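Local coordinates for protein beta-galactosidase (Bacillus circulans subsp. alkalophilus, PDB 3TTY) that hydrolyses terminal beta-D-galactosyl residues of beta-galactosides, as a TIM-barrel glycoside hydrolase that assembles from three subunits and is seen here with bound galactose, at residues Gln346-Val351 against Ala360-Val365; Met327-Tyr332 against Phe631-Asn636; Phe6-Tyr11 against Glu382-Gly387. One frame throughout, in Å; residues are numbered along the deposited sequence.

Interaction 1. Residues Gln346-Val351 against Ala360-Val365; sequences QLRRSV and AVIEHV
R349 and E363 lie across each other obliquely, joined by a salt bridge of 2.6 Å from R349 NH1 to E363 OE1. The carboxylate oxygen sits in the guanidinium plane, yet the nitrogen approaches from above the carboxylate plane, the two planes being 53° apart. The backbone N of A360 donates to the same OE1 from the opposite face, at 3.1 Å, which gives this oxygen two donors. CG of R349 stands beside its own backbone N (chi1 -79°), and it rests 3.4 Å from A360 CB.

The H364 ring also meets R349, at about a right angle, and receives NE over one face, 3.6 Å above its plane and offset toward the rim. Its NE2 donates in the ring plane to S350 O at 2.9 Å, while Y502 of the second subunit bonds ND1, so that both ring nitrogens are engaged and the rotation of the ring is fixed. CG2 of I362 lies over the centre of the R348 guanidinium, 3.5 Å above the plane; D28 takes NH2 in a salt bridge and W20 forms a cation-pi contact. A water joins R348 NH1 to E363 O.

The backbones form a single bridge at R348 and I362, where R349 N donates to I362 O (3.0 Å) and I362 N to L347 O. It closes the base of the loop after strand 339-344, the eighth of the barrel, whose intervening E355 and H358 belong to the galactose pocket. L347 and R348 pack on helix 22-35, and V361 on helix 371-386.

Interaction 2. Residues Met327-Tyr332 against Phe631-Asn636; sequences MRLWSY and FVMNHN
L329 of the helix and H635, just after the strand, meet in an interface with no direct hydrogen bond; the polar link is a single water. That water accepts from W330 NE1 at 2.8 Å, in the indole plane, and lies 2.6 Å from H635 ND1. W330 NE1 and H635 ND1 are themselves 4.4 Å apart, each near the plane of the other's ring, and the water links the indole N-H to the imidazole ND1. The far nitrogen of the imidazole, NE2, bonds E618, and F284 stacks on the ring; together with the water these partners fix its rotation.

L329 carries most of the apolar contact by splitting its methyls. CD1 approaches H635 ND1 obliquely, at 3.3 Å, whereas CD2 packs against M633 CB at 3.6 Å. Farther along, the M633 sulfur lies 3.8 Å from Y332 O, and F631 CD1 comes within 4.1 Å of the same carbonyl.

The helical segment 327-332 runs at 147° to strand 631-634, closer to antiparallel than perpendicular, with the short axes 9.2 Å apart at closest approach. The contact thus sets a TIM-barrel helix against the C-terminal antiparallel sheet, where strand 627-634 lies between 617-624 and 669-674; helix 371-386 packs on the same barrel helix through M327, S331 and Y332.

Interaction 3. Residues Phe6-Tyr11 against Glu382-Gly387; sequences FPKIWY and ELQQLG
Where the first strand of the TIM barrel begins, I9 and Y11 pack against L383 on the last turns of helix 371-386. L383 CG lies 4.1 Å from I9 CG2, the two side chains crossing at about a right angle. Its CD2 approaches Y11 obliquely, with CD1 of the ring 3.5 Å away. CG of Y11 is anti to the backbone N (chi1 -164°), which brings it to 3.9 Å from L383 CD2; the hydroxyl at the far end of the ring bonds the C376 carbonyl, two turns earlier in the same helix. I9 also reaches L386, CD1 to CD1.

This is the closure of the eight-stranded barrel: strand 10-14 pairs with 339-344, the eighth strand, and the helix that follows that strand comes back to cover the chain entering the first. No direct hydrogen bond spans the two segments. Instead, one water accepts from I9 N at 3.0 Å and donates to the carbonyls of L383 and G387, tying the backbone N-H of I9 to two carbonyls at the helix end. G387, with positive phi (51°), leaves the helical conformation, and its carbonyl oxygen lies 3.5 Å from K8 CA in a CA-H...O contact.

The K8 side chain bends at chi3 and chi4 back toward its own backbone, where NZ donates to I9 O from above the carbonyl plane besides forming a salt bridge with D38. Its CE passes L383 O at 3.8 Å and Q384 CA at 3.9 Å. An alanine here would probably leave D38 without this charged mate and I9 O without the NZ donor, and open a gap where CE lies against L383 O and Q384. L383 and L386 continue onto Y332 of helix 326-336, and I9 onto V342.

Interactions 2 and 3 touch, their centres about 17 Å apart. E382 bridges them: its OE1 lies 2.7 Å from Y332 OH, a probable hydrogen bond, and its OE2 forms a 2.8 Å salt bridge with R328 NH2. Y332 OH also packs on L383 CD1 at 3.6 Å. Interaction 1 touches neither; its nearest atoms are about 8 Å from interaction 2 and about 6 Å from interaction 3, although helix 371-386 follows its loop and supplies one segment of interaction 3. It lies nearer the bound galactose than interaction 2 does: the sugar is about 7 Å from the Q346 side chain, against about 12 Å from that of W330.

Interaction 1. Residues Gln346-Val351 against Ala360-Val365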
loop_
_atom_site.group_PDB
_atom_site.type_symbol
_atom_site.label_atom_id
_atom_site.label_comp_id
_atom_site.label_asym_id
_atom_site.label_seq_id
_atom_site.Cartn_x
_atom_site.Cartn_y
_atom_site.Cartn_z
ATOM N N GLN A 346 -3.633 8.966 -30.970
ATOM C CA GLN A 346 -2.757 9.153 -32.119
ATOM C C GLN A 346 -3.612 8.911 -33.368
ATOM O O GLN A 346 -4.792 8.587 -33.258
ATOM C CB GLN A 346 -1.564 8.192 -32.080
ATOM C CG GLN A 346 -1.931 6.712 -31.910
ATOM C CD GLN A 346 -0.708 5.792 -31.986
ATOM O OE1 GLN A 346 0.179 6.005 -32.805
ATOM N NE2 GLN A 346 -0.663 4.767 -31.123
ATOM N N LEU A 347 -3.025 9.061 -34.553
ATOM C CA LEU A 347 -3.799 8.960 -35.789
ATOM C C LEU A 347 -4.166 7.513 -36.190
ATOM O O LEU A 347 -5.210 7.277 -36.799
ATOM C CB LEU A 347 -3.103 9.715 -36.926
ATOM C CG LEU A 347 -2.918 11.208 -36.666
ATOM C CD1 LEU A 347 -2.545 11.954 -37.934
ATOM C CD2 LEU A 347 -4.202 11.787 -36.059
ATOM N N ARG A 348 -3.324 6.548 -35.837
ATOM C CA ARG A 348 -3.653 5.137 -36.075
ATOM C C ARG A 348 -3.093 4.251 -34.964
ATOM O O ARG A 348 -1.921 4.355 -34.620
ATOM C CB ARG A 348 -3.160 4.666 -37.446
ATOM C CG ARG A 348 -2.733 3.210 -37.474
ATOM C CD ARG A 348 -3.339 2.353 -38.594
ATOM N NE ARG A 348 -3.516 2.984 -39.910
ATOM C CZ ARG A 348 -4.235 2.419 -40.888
ATOM N NH1 ARG A 348 -4.811 1.239 -40.690
ATOM N NH2 ARG A 348 -4.381 3.009 -42.067
ATOM N N ARG A 349 -3.940 3.386 -34.414
ATOM C CA ARG A 349 -3.594 2.576 -33.247
ATOM C C ARG A 349 -2.377 1.680 -33.483
ATOM O O ARG A 349 -2.143 1.174 -34.588
ATOM C CB ARG A 349 -4.808 1.759 -32.763
ATOM C CG ARG A 349 -5.787 2.577 -31.935
ATOM C CD ARG A 349 -7.187 1.975 -31.744
ATOM N NE ARG A 349 -7.250 1.000 -30.679
ATOM C CZ ARG A 349 -8.237 0.884 -29.785
ATOM N NH1 ARG A 349 -9.299 1.677 -29.796
ATOM N NH2 ARG A 349 -8.163 -0.071 -28.875
ATOM N N SER A 350 -1.581 1.538 -32.431
ATOM C CA SER A 350 -0.452 0.616 -32.400
ATOM C C SER A 350 -0.968 -0.787 -32.112
ATOM O O SER A 350 -2.154 -0.968 -31.847
ATOM C CB SER A 350 0.497 1.029 -31.287
ATOM O OG SER A 350 -0.231 1.115 -30.075
ATOM N N VAL A 351 -0.060 -1.756 -32.045
ATOM C CA VAL A 351 -0.420 -3.136 -32.329
ATOM C C VAL A 351 -0.030 -4.320 -31.373
ATOM O O VAL A 351 -0.732 -5.321 -31.379
ATOM C CB VAL A 351 -0.033 -3.409 -33.819
ATOM C CG1 VAL A 351 0.847 -4.612 -33.977
ATOM C CG2 VAL A 351 -1.271 -3.421 -34.712
ATOM N N ALA A 360 -7.505 5.892 -31.281
ATOM C CA ALA A 360 -6.902 6.599 -32.405
ATOM C C ALA A 360 -7.991 6.945 -33.408
ATOM O O ALA A 360 -9.105 6.433 -33.327
ATOM C CB ALA A 360 -5.826 5.753 -33.060
ATOM N N VAL A 361 -7.677 7.826 -34.350
ATOM C CA VAL A 361 -8.626 8.163 -35.402
ATOM C C VAL A 361 -8.915 6.938 -36.275
ATOM O O VAL A 361 -10.070 6.616 -36.538
ATOM C CB VAL A 361 -8.113 9.313 -36.248
ATOM C CG1 VAL A 361 -9.023 9.535 -37.449
ATOM C CG2 VAL A 361 -8.012 10.572 -35.377
ATOM N N ILE A 362 -7.858 6.248 -36.697
ATOM C CA ILE A 362 -7.987 4.975 -37.399
ATOM C C ILE A 362 -7.608 3.824 -36.459
ATOM O O ILE A 362 -6.510 3.805 -35.882
ATOM C CB ILE A 362 -7.065 4.914 -38.619
ATOM C CG1 ILE A 362 -7.351 6.084 -39.563
ATOM C CG2 ILE A 362 -7.204 3.564 -39.325
ATOM C CD1 ILE A 362 -6.279 6.259 -40.620
ATOM N N GLU A 363 -8.505 2.855 -36.311
ATOM C CA GLU A 363 -8.325 1.861 -35.261
ATOM C C GLU A 363 -8.092 0.457 -35.811
ATOM O O GLU A 363 -7.701 0.320 -36.971
ATOM C CB GLU A 363 -9.425 2.001 -34.203
ATOM C CG GLU A 363 -9.309 3.392 -33.546
ATOM C CD GLU A 363 -10.295 3.666 -32.419
ATOM O OE1 GLU A 363 -9.850 3.791 -31.255
ATOM O OE2 GLU A 363 -11.507 3.817 -32.698
ATOM N N HIS A 364 -8.240 -0.575 -34.984
ATOM C CA HIS A 364 -7.786 -1.903 -35.396
ATOM C C HIS A 364 -8.577 -2.473 -36.574
ATOM O O HIS A 364 -8.041 -3.258 -37.346
ATOM C CB HIS A 364 -7.737 -2.885 -34.212
ATOM C CG HIS A 364 -6.706 -2.532 -33.181
ATOM N ND1 HIS A 364 -6.917 -2.691 -31.828
ATOM C CD2 HIS A 364 -5.464 -2.006 -33.307
ATOM C CE1 HIS A 364 -5.850 -2.284 -31.166
ATOM N NE2 HIS A 364 -4.951 -1.867 -32.041
ATOM N N VAL A 365 -9.840 -2.071 -36.711
ATOM C CA VAL A 365 -10.641 -2.454 -37.874
ATOM C C VAL A 365 -10.023 -1.945 -39.167
ATOM O O VAL A 365 -10.230 -2.526 -40.219
ATOM C CB VAL A 365 -12.051 -1.847 -37.848
ATOM C CG1 VAL A 365 -13.014 -2.794 -38.585
ATOM C CG2 VAL A 365 -12.491 -1.574 -36.441
HETATM O O HOH W 1 -5.405 -0.185 -38.206
#

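Interaction 2. Residues Met327-Tyr332 against Phe631-Asn636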
loop_
_atom_site.group_PDB
_atom_site.type_symbol
_atom_site.label_atom_id
_atom_site.label_comp_id
_atom_site.label_asym_id
_atom_site.label_seq_id
_atom_site.Cartn_x
_atom_site.Cartn_y
_atom_site.Cartn_z
ATOM N N MET A 327 -16.048 13.933 -27.431
ATOM C CA MET A 327 -14.754 14.247 -28.026
ATOM C C MET A 327 -14.784 15.666 -28.593
ATOM O O MET A 327 -13.836 16.444 -28.420
ATOM C CB MET A 327 -14.399 13.215 -29.107
ATOM C CG MET A 327 -13.006 13.362 -29.727
ATOM S SD MET A 327 -12.869 14.745 -30.883
ATOM C CE MET A 327 -14.055 14.229 -32.128
ATOM N N ARG A 328 -15.891 16.010 -29.244
ATOM C CA ARG A 328 -16.069 17.346 -29.820
ATOM C C ARG A 328 -16.200 18.424 -28.735
ATOM O O ARG A 328 -15.580 19.481 -28.823
ATOM C CB ARG A 328 -17.296 17.359 -30.725
ATOM C CG ARG A 328 -17.607 18.685 -31.379
ATOM C CD ARG A 328 -18.726 18.450 -32.373
ATOM N NE ARG A 328 -19.203 19.661 -33.028
ATOM C CZ ARG A 328 -20.185 20.422 -32.556
ATOM N NH1 ARG A 328 -20.779 20.109 -31.412
ATOM N NH2 ARG A 328 -20.571 21.502 -33.222
ATOM N N LEU A 329 -17.019 18.141 -27.723
ATOM C CA LEU A 329 -17.186 19.020 -26.563
ATOM C C LEU A 329 -15.834 19.423 -25.976
ATOM O O LEU A 329 -15.533 20.603 -25.827
ATOM C CB LEU A 329 -17.987 18.302 -25.477
ATOM C CG LEU A 329 -19.056 19.033 -24.663
ATOM C CD1 LEU A 329 -19.178 18.389 -23.293
ATOM C CD2 LEU A 329 -18.800 20.524 -24.529
ATOM N N TRP A 330 -15.025 18.416 -25.655
ATOM C CA TRP A 330 -13.738 18.617 -24.987
ATOM C C TRP A 330 -12.665 19.253 -25.870
ATOM O O TRP A 330 -11.709 19.843 -25.356
ATOM C CB TRP A 330 -13.235 17.295 -24.391
ATOM C CG TRP A 330 -14.075 16.803 -23.260
ATOM C CD1 TRP A 330 -15.207 17.381 -22.781
ATOM C CD2 TRP A 330 -13.848 15.633 -22.461
ATOM N NE1 TRP A 330 -15.701 16.654 -21.727
ATOM C CE2 TRP A 330 -14.888 15.573 -21.509
ATOM C CE3 TRP A 330 -12.868 14.629 -22.459
ATOM C CZ2 TRP A 330 -14.984 14.552 -20.564
ATOM C CZ3 TRP A 330 -12.962 13.607 -21.516
ATOM C CH2 TRP A 330 -14.013 13.579 -20.580
ATOM N N SER A 331 -12.815 19.124 -27.188
ATOM C CA SER A 331 -11.941 19.827 -28.137
ATOM C C SER A 331 -12.244 21.322 -28.150
ATOM O O SER A 331 -11.331 22.137 -28.074
ATOM C CB SER A 331 -12.083 19.272 -29.567
ATOM O OG SER A 331 -11.791 17.888 -29.631
ATOM N N TYR A 332 -13.524 21.682 -28.263
ATOM C CA TYR A 332 -13.894 23.094 -28.222
ATOM C C TYR A 332 -13.698 23.709 -26.836
ATOM O O TYR A 332 -13.521 24.925 -26.709
ATOM C CB TYR A 332 -15.319 23.326 -28.722
ATOM C CG TYR A 332 -15.440 23.228 -30.224
ATOM C CD1 TYR A 332 -14.720 24.080 -31.051
ATOM C CD2 TYR A 332 -16.267 22.283 -30.812
ATOM C CE1 TYR A 332 -14.814 23.989 -32.434
ATOM C CE2 TYR A 332 -16.369 22.186 -32.184
ATOM C CZ TYR A 332 -15.640 23.040 -32.986
ATOM O OH TYR A 332 -15.752 22.948 -34.346
ATOM N N PHE A 631 -17.872 30.993 -26.156
ATOM C CA PHE A 631 -17.926 29.552 -26.293
ATOM C C PHE A 631 -18.932 28.993 -25.299
ATOM O O PHE A 631 -18.731 29.070 -24.086
ATOM C CB PHE A 631 -16.534 28.945 -26.083
ATOM C CG PHE A 631 -15.556 29.289 -27.180
ATOM C CD1 PHE A 631 -15.210 28.350 -28.146
ATOM C CD2 PHE A 631 -14.994 30.554 -27.253
ATOM C CE1 PHE A 631 -14.330 28.669 -29.164
ATOM C CE2 PHE A 631 -14.101 30.878 -28.265
ATOM C CZ PHE A 631 -13.768 29.932 -29.227
ATOM N N VAL A 632 -20.029 28.450 -25.814
ATOM C CA VAL A 632 -21.056 27.874 -24.962
ATOM C C VAL A 632 -21.009 26.369 -25.082
ATOM O O VAL A 632 -21.077 25.821 -26.181
ATOM C CB VAL A 632 -22.455 28.351 -25.336
ATOM C CG1 VAL A 632 -23.469 27.838 -24.322
ATOM C CG2 VAL A 632 -22.484 29.864 -25.418
ATOM N N MET A 633 -20.889 25.701 -23.940
ATOM C CA MET A 633 -20.600 24.280 -23.932
ATOM C C MET A 633 -21.473 23.576 -22.927
ATOM O O MET A 633 -21.373 23.803 -21.724
ATOM C CB MET A 633 -19.115 24.059 -23.679
ATOM C CG MET A 633 -18.281 24.733 -24.780
ATOM S SD MET A 633 -16.566 25.059 -24.391
ATOM C CE MET A 633 -16.710 26.286 -23.086
ATOM N N ASN A 634 -22.354 22.728 -23.438
ATOM C CA ASN A 634 -23.300 22.025 -22.598
ATOM C C ASN A 634 -22.780 20.657 -22.229
ATOM O O ASN A 634 -22.827 19.748 -23.042
ATOM C CB ASN A 634 -24.640 21.881 -23.318
ATOM C CG ASN A 634 -25.675 21.180 -22.473
ATOM O OD1 ASN A 634 -25.461 20.942 -21.277
ATOM N ND2 ASN A 634 -26.813 20.846 -23.081
ATOM N N HIS A 635 -22.296 20.509 -21.002
ATOM C CA HIS A 635 -21.782 19.227 -20.528
ATOM C C HIS A 635 -22.877 18.227 -20.137
ATOM O O HIS A 635 -22.600 17.038 -19.947
ATOM C CB HIS A 635 -20.818 19.447 -19.355
ATOM C CG HIS A 635 -19.629 20.294 -19.703
ATOM N ND1 HIS A 635 -18.537 19.798 -20.379
ATOM C CD2 HIS A 635 -19.363 21.600 -19.465
ATOM C CE1 HIS A 635 -17.650 20.762 -20.547
ATOM N NE2 HIS A 635 -18.126 21.867 -20.002
ATOM N N ASN A 636 -24.115 18.706 -20.013
ATOM C CA ASN A 636 -25.239 17.840 -19.641
ATOM C C ASN A 636 -25.618 16.853 -20.741
ATOM O O ASN A 636 -25.436 17.133 -21.926
ATOM C CB ASN A 636 -26.469 18.671 -19.268
ATOM C CG ASN A 636 -26.184 19.676 -18.188
ATOM O OD1 ASN A 636 -26.218 19.354 -17.001
ATOM N ND2 ASN A 636 -25.910 20.911 -18.587
HETATM O O HOH W 2 -18.102 17.254 -20.395
#

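Interaction 3. Residues Phe6-Tyr11 against Glu382-Gly387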
loop_
_atom_site.group_PDB
_atom_site.type_symbol
_atom_site.label_atom_id
_atom_site.label_comp_id
_atom_site.label_asym_id
_atom_site.label_seq_id
_atom_site.Cartn_x
_atom_site.Cartn_y
_atom_site.Cartn_z
ATOM N N PHE A 6 -0.111 28.430 -41.907
ATOM C CA PHE A 6 -1.071 27.376 -41.580
ATOM C C PHE A 6 -2.159 28.056 -40.767
ATOM O O PHE A 6 -2.216 27.888 -39.551
ATOM C CB PHE A 6 -0.341 26.297 -40.761
ATOM C CG PHE A 6 -1.118 25.019 -40.545
ATOM C CD1 PHE A 6 -2.421 24.870 -40.997
ATOM C CD2 PHE A 6 -0.524 23.960 -39.861
ATOM C CE1 PHE A 6 -3.118 23.675 -40.780
ATOM C CE2 PHE A 6 -1.211 22.761 -39.635
ATOM C CZ PHE A 6 -2.506 22.618 -40.091
ATOM N N PRO A 7 -3.025 28.835 -41.446
ATOM C CA PRO A 7 -3.935 29.803 -40.824
ATOM C C PRO A 7 -5.303 29.248 -40.437
ATOM O O PRO A 7 -6.329 29.817 -40.790
ATOM C CB PRO A 7 -4.080 30.871 -41.908
ATOM C CG PRO A 7 -4.033 30.073 -43.197
ATOM C CD PRO A 7 -3.152 28.845 -42.917
ATOM N N LYS A 8 -5.310 28.149 -39.698
ATOM C CA LYS A 8 -6.538 27.605 -39.133
ATOM C C LYS A 8 -6.203 26.915 -37.822
ATOM O O LYS A 8 -5.048 26.877 -37.409
ATOM C CB LYS A 8 -7.224 26.617 -40.107
ATOM C CG LYS A 8 -6.309 25.510 -40.664
ATOM C CD LYS A 8 -7.039 24.580 -41.634
ATOM C CE LYS A 8 -8.173 23.787 -40.942
ATOM N NZ LYS A 8 -7.664 22.683 -40.068
ATOM N N ILE A 9 -7.218 26.378 -37.163
ATOM C CA ILE A 9 -7.002 25.510 -36.017
ATOM C C ILE A 9 -6.490 24.179 -36.551
ATOM O O ILE A 9 -7.242 23.425 -37.163
ATOM C CB ILE A 9 -8.308 25.313 -35.239
ATOM C CG1 ILE A 9 -8.766 26.663 -34.667
ATOM C CG2 ILE A 9 -8.124 24.281 -34.136
ATOM C CD1 ILE A 9 -10.167 26.678 -34.156
ATOM N N TRP A 10 -5.201 23.912 -36.358
ATOM C CA TRP A 10 -4.609 22.661 -36.839
ATOM C C TRP A 10 -5.401 21.437 -36.367
ATOM O O TRP A 10 -5.957 21.418 -35.267
ATOM C CB TRP A 10 -3.150 22.527 -36.380
ATOM C CG TRP A 10 -2.295 23.722 -36.701
ATOM C CD1 TRP A 10 -2.677 24.857 -37.349
ATOM C CD2 TRP A 10 -0.913 23.891 -36.379
ATOM N NE1 TRP A 10 -1.622 25.725 -37.451
ATOM C CE2 TRP A 10 -0.526 25.155 -36.866
ATOM C CE3 TRP A 10 0.033 23.094 -35.733
ATOM C CZ2 TRP A 10 0.772 25.642 -36.727
ATOM C CZ3 TRP A 10 1.317 23.579 -35.591
ATOM C CH2 TRP A 10 1.676 24.843 -36.089
ATOM N N TYR A 11 -5.431 20.406 -37.200
ATOM C CA TYR A 11 -6.184 19.204 -36.876
ATOM C C TYR A 11 -5.429 17.959 -37.330
ATOM O O TYR A 11 -5.164 17.782 -38.523
ATOM C CB TYR A 11 -7.564 19.264 -37.530
ATOM C CG TYR A 11 -8.535 18.269 -36.964
ATOM C CD1 TYR A 11 -8.825 18.254 -35.601
ATOM C CD2 TYR A 11 -9.168 17.345 -37.790
ATOM C CE1 TYR A 11 -9.716 17.346 -35.078
ATOM C CE2 TYR A 11 -10.055 16.435 -37.282
ATOM C CZ TYR A 11 -10.335 16.432 -35.928
ATOM O OH TYR A 11 -11.234 15.515 -35.427
ATOM N N GLU A 382 -15.852 21.098 -39.366
ATOM C CA GLU A 382 -16.066 22.387 -38.698
ATOM C C GLU A 382 -14.770 23.204 -38.604
ATOM O O GLU A 382 -14.751 24.398 -38.896
ATOM C CB GLU A 382 -16.664 22.172 -37.301
ATOM C CG GLU A 382 -18.044 21.521 -37.329
ATOM C CD GLU A 382 -18.576 21.193 -35.951
ATOM O OE1 GLU A 382 -17.790 21.216 -34.983
ATOM O OE2 GLU A 382 -19.789 20.900 -35.837
ATOM N N LEU A 383 -13.686 22.554 -38.199
ATOM C CA LEU A 383 -12.409 23.246 -38.092
ATOM C C LEU A 383 -12.000 23.856 -39.428
ATOM O O LEU A 383 -11.477 24.963 -39.473
ATOM C CB LEU A 383 -11.324 22.317 -37.562
ATOM C CG LEU A 383 -11.152 22.332 -36.041
ATOM C CD1 LEU A 383 -12.267 23.093 -35.330
ATOM C CD2 LEU A 383 -11.036 20.918 -35.531
ATOM N N GLN A 384 -12.240 23.137 -40.519
ATOM C CA GLN A 384 -11.977 23.698 -41.842
ATOM C C GLN A 384 -12.843 24.928 -42.090
ATOM O O GLN A 384 -12.356 25.948 -42.570
ATOM C CB GLN A 384 -12.201 22.653 -42.929
ATOM C CG GLN A 384 -11.007 21.747 -43.131
ATOM C CD GLN A 384 -11.349 20.534 -43.951
ATOM O OE1 GLN A 384 -12.520 20.197 -44.105
ATOM N NE2 GLN A 384 -10.328 19.857 -44.478
ATOM N N GLN A 385 -14.121 24.828 -41.731
ATOM C CA GLN A 385 -15.071 25.910 -41.945
ATOM C C GLN A 385 -14.768 27.138 -41.079
ATOM O O GLN A 385 -15.090 28.261 -41.463
ATOM C CB GLN A 385 -16.498 25.418 -41.692
ATOM C CG GLN A 385 -16.936 24.315 -42.652
ATOM C CD GLN A 385 -18.250 23.645 -42.246
ATOM O OE1 GLN A 385 -18.862 22.930 -43.046
ATOM N NE2 GLN A 385 -18.684 23.870 -41.000
ATOM N N LEU A 386 -14.153 26.931 -39.917
ATOM C CA LEU A 386 -13.824 28.058 -39.043
ATOM C C LEU A 386 -12.682 28.890 -39.602
ATOM O O LEU A 386 -12.604 30.089 -39.353
ATOM C CB LEU A 386 -13.492 27.592 -37.623
ATOM C CG LEU A 386 -14.651 27.057 -36.781
ATOM C CD1 LEU A 386 -14.134 26.540 -35.462
ATOM C CD2 LEU A 386 -15.715 28.132 -36.559
ATOM N N GLY A 387 -11.799 28.255 -40.366
ATOM C CA GLY A 387 -10.642 28.948 -40.905
ATOM C C GLY A 387 -9.889 29.689 -39.812
ATOM O O GLY A 387 -9.631 29.122 -38.752
HETATM O O HOH W 3 -10.097 26.598 -37.844
#